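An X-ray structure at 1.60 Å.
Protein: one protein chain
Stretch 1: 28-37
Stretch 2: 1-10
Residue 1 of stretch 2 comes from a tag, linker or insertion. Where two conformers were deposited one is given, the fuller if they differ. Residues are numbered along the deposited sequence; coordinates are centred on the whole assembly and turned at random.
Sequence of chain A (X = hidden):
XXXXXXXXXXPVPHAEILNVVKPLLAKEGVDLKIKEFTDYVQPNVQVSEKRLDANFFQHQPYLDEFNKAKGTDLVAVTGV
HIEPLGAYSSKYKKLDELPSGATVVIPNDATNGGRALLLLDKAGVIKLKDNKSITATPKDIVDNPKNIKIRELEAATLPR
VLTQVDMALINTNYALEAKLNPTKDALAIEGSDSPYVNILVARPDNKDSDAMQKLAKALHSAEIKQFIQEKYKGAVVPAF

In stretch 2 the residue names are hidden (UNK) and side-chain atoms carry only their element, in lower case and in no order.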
# COMPACT_ATOMS: atom_id res chain seq x y z
N GLU A 28 -18.51 17.75 -12.45
CA GLU A 28 -19.69 16.90 -12.26
C GLU A 28 -20.41 17.22 -10.95
O GLU A 28 -21.19 16.39 -10.46
CB GLU A 28 -19.29 15.45 -12.18
CG GLU A 28 -18.36 14.99 -13.25
CD GLU A 28 -18.14 13.52 -13.11
OE1 GLU A 28 -18.99 12.76 -13.61
OE2 GLU A 28 -17.15 13.15 -12.43
N GLY A 29 -20.16 18.38 -10.38
CA GLY A 29 -20.91 18.86 -9.23
C GLY A 29 -20.45 18.25 -7.91
O GLY A 29 -21.22 18.18 -6.94
N VAL A 30 -19.19 17.83 -7.85
CA VAL A 30 -18.65 17.24 -6.63
C VAL A 30 -17.42 17.99 -6.20
O VAL A 30 -16.51 18.17 -6.99
CB VAL A 30 -18.27 15.75 -6.81
CG1 VAL A 30 -17.51 15.25 -5.58
CG2 VAL A 30 -19.51 14.94 -7.07
N ASP A 31 -17.42 18.42 -4.94
CA ASP A 31 -16.32 19.20 -4.37
C ASP A 31 -15.48 18.29 -3.50
O ASP A 31 -15.78 18.05 -2.32
CB ASP A 31 -16.86 20.38 -3.57
CG ASP A 31 -15.76 21.21 -2.96
OD1 ASP A 31 -14.59 21.16 -3.41
OD2 ASP A 31 -16.07 21.96 -2.01
N LEU A 32 -14.44 17.74 -4.11
CA LEU A 32 -13.55 16.79 -3.45
C LEU A 32 -12.58 17.51 -2.53
O LEU A 32 -11.83 18.37 -2.99
CB LEU A 32 -12.75 16.01 -4.46
CG LEU A 32 -11.86 14.88 -3.94
CD1 LEU A 32 -12.70 13.79 -3.27
CD2 LEU A 32 -11.08 14.27 -5.08
N LYS A 33 -12.60 17.15 -1.24
CA LYS A 33 -11.75 17.77 -0.21
C LYS A 33 -10.83 16.71 0.36
O LYS A 33 -11.29 15.74 1.01
CB LYS A 33 -12.62 18.39 0.89
CG LYS A 33 -13.59 19.46 0.35
CD LYS A 33 -14.52 19.94 1.46
CE LYS A 33 -15.66 20.78 0.92
NZ LYS A 33 -16.87 20.64 1.78
N ILE A 34 -9.54 16.89 0.12
CA ILE A 34 -8.55 15.85 0.38
C ILE A 34 -7.81 16.23 1.67
O ILE A 34 -7.41 17.40 1.85
CB ILE A 34 -7.51 15.82 -0.77
CG1 ILE A 34 -8.18 15.50 -2.10
CG2 ILE A 34 -6.39 14.84 -0.48
CD1 ILE A 34 -7.37 15.99 -3.28
N LYS A 35 -7.68 15.25 2.56
CA LYS A 35 -6.97 15.43 3.82
C LYS A 35 -5.85 14.42 3.88
O LYS A 35 -6.09 13.21 3.84
CB LYS A 35 -7.95 15.27 4.98
CG LYS A 35 -8.85 16.50 5.21
CD LYS A 35 -9.83 16.74 4.07
CE LYS A 35 -10.99 17.63 4.46
NZ LYS A 35 -10.51 18.98 4.87
N GLU A 36 -4.61 14.90 3.99
CA GLU A 36 -3.48 14.01 3.98
C GLU A 36 -3.14 13.45 5.35
O GLU A 36 -3.18 14.19 6.33
CB GLU A 36 -2.25 14.73 3.47
CG GLU A 36 -2.44 15.22 2.05
CD GLU A 36 -1.15 15.64 1.36
OE1 GLU A 36 -0.03 15.36 1.83
OE2 GLU A 36 -1.29 16.28 0.31
N PHE A 37 -2.81 12.18 5.41
CA PHE A 37 -2.38 11.52 6.64
C PHE A 37 -1.10 10.75 6.35
O PHE A 37 -0.92 10.24 5.25
CB PHE A 37 -3.45 10.55 7.12
CG PHE A 37 -4.66 11.23 7.67
CD1 PHE A 37 -5.68 11.63 6.82
CD2 PHE A 37 -4.78 11.48 9.03
CE1 PHE A 37 -6.80 12.28 7.33
CE2 PHE A 37 -5.89 12.11 9.53
CZ PHE A 37 -6.91 12.51 8.66
N UNK A 1 -25.92 23.47 -6.07
CA UNK A 1 -24.50 23.60 -5.65
C UNK A 1 -23.83 22.24 -5.59
O UNK A 1 -24.48 21.22 -5.77
N UNK A 2 -22.53 22.25 -5.38
CA UNK A 2 -21.73 21.03 -5.35
C UNK A 2 -22.04 20.13 -4.14
O UNK A 2 -22.42 20.63 -3.09
c UNK A 2 -20.25 21.41 -5.30
N UNK A 3 -21.82 18.82 -4.32
CA UNK A 3 -21.85 17.82 -3.25
C UNK A 3 -20.43 17.78 -2.61
O UNK A 3 -19.45 17.62 -3.32
c UNK A 3 -23.67 16.19 -4.24
o UNK A 3 -25.09 14.62 -5.34
c UNK A 3 -22.21 16.42 -3.76
o UNK A 3 -23.00 14.56 -5.96
c UNK A 3 -23.92 15.04 -5.24
N UNK A 4 -20.34 17.91 -1.31
CA UNK A 4 -19.09 17.76 -0.58
C UNK A 4 -18.66 16.31 -0.47
O UNK A 4 -19.48 15.45 -0.14
c UNK A 4 -19.27 18.29 0.85
o UNK A 4 -18.08 18.17 1.60
N UNK A 5 -17.37 16.04 -0.64
CA UNK A 5 -16.85 14.66 -0.50
C UNK A 5 -15.48 14.75 0.11
O UNK A 5 -14.56 15.24 -0.50
c UNK A 5 -16.35 12.49 -1.84
c UNK A 5 -17.26 11.64 -0.97
c UNK A 5 -16.34 11.97 -3.28
c UNK A 5 -16.83 13.92 -1.85
N UNK A 6 -15.34 14.30 1.35
CA UNK A 6 -14.07 14.45 2.04
C UNK A 6 -13.34 13.09 2.05
O UNK A 6 -13.94 12.08 2.37
c UNK A 6 -14.27 14.95 3.48
o UNK A 6 -15.20 14.11 4.16
c UNK A 6 -14.78 16.39 3.47
N UNK A 7 -12.05 13.08 1.70
CA UNK A 7 -11.27 11.84 1.49
C UNK A 7 -9.91 11.94 2.17
O UNK A 7 -9.13 12.87 1.88
c UNK A 7 -12.38 11.53 -0.74
c UNK A 7 -10.40 10.19 -0.20
c UNK A 7 -11.06 11.54 -0.01
N UNK A 8 -9.65 11.01 3.09
CA UNK A 8 -8.31 10.91 3.70
C UNK A 8 -7.39 10.09 2.80
O UNK A 8 -7.80 9.04 2.28
c UNK A 8 -8.42 10.21 5.03
N UNK A 9 -6.14 10.50 2.66
CA UNK A 9 -5.20 9.82 1.78
C UNK A 9 -3.78 9.95 2.25
O UNK A 9 -3.44 10.97 2.85
c UNK A 9 -5.29 10.40 0.40
N UNK A 10 -2.95 8.95 1.96
CA UNK A 10 -1.50 9.08 2.17
C UNK A 10 -0.97 9.99 1.04
O UNK A 10 -1.59 10.19 -0.02
o UNK A 10 -1.36 6.86 1.18
c UNK A 10 -0.77 7.71 2.18
c UNK A 10 -0.95 7.03 3.54

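Position 1 has backbone atoms and no side-chain atoms. It makes no contact with stretch 1. It is Gly1, a residue from an expression tag.

Position 2 carries one carbon, which points toward stretch 1. This CB lies 3.9 Å from CB of Asp31. A lone CB means alanine: Ala2.

Position 3 has three carbons in a row, the third carrying two oxygens. One of the oxygens comes near CG2 of Val30. That is a carboxylate on a two-carbon arm, so the residue is Glu3. Its OE1 comes 3.7 Å from CG2 of Val30.

Position 4 has one carbon, then one oxygen. The oxygen accepts a hydrogen bond from NZ of Lys33. A single hydroxyl on CB marks Ser4; the distance from Lys33 NZ to Ser4 OG is 2.8 Å. The extended lysine chain lets its amine reach back past its own partner in the register.

Position 5 has four carbons, forked at the second. Its CB is 4.0 Å from CG1 of Val30. The fork beyond CB gives Leu5. Its CD2 is 4.1 Å from CD1 of Leu32.

Position 6 has a CB carrying one oxygen and one carbon. The outer carbon packs against CB of Lys33. One oxygen and one carbon on CB make this Thr6. Its CG2 lies 3.9 Å from CB of Lys33, while its OG1 is hydrogen-bonded elsewhere in the structure.

Position 7 has a CB carrying two carbons and no oxygen. One of them meets Leu32 closely. This is Val7, with CG2 3.4 Å from CD1 of Leu32.

Position 8 has one carbon, 3.5 Å from CE1 of Phe37. It is Ala8.

Position 9 also has one carbon, and is buried. Its backbone N lies at the edge of the Phe37 ring, near the ring plane. A lone CB makes it Ala9.

Position 10 has a CB carrying one oxygen and one carbon. The side chain points away overall, though CB touches stretch 1. It is Thr10.

The two strands run parallel, in register from Val30 with Glu3 to Glu36 with Ala9. In a parallel pair, one residue can bond to the neighbours on both sides of its partner. Lys33 does this: its N donates to O of Leu5 at 2.8 Å, and its O accepts from N of Val7 at 2.9 Å. Asp31 and Lys35 repeat the pattern. The ladder starts with Glu3 N to Gly29 O at 2.8 Å and ends with Phe37 N to Ala9 O at 2.9 Å. Val30, Leu32, Leu5 and Val7 form an apolar patch on one face. Lys33, Ser4 and Thr6 lie on the other.

Stretch 2 1-10: GAESLTVAAT
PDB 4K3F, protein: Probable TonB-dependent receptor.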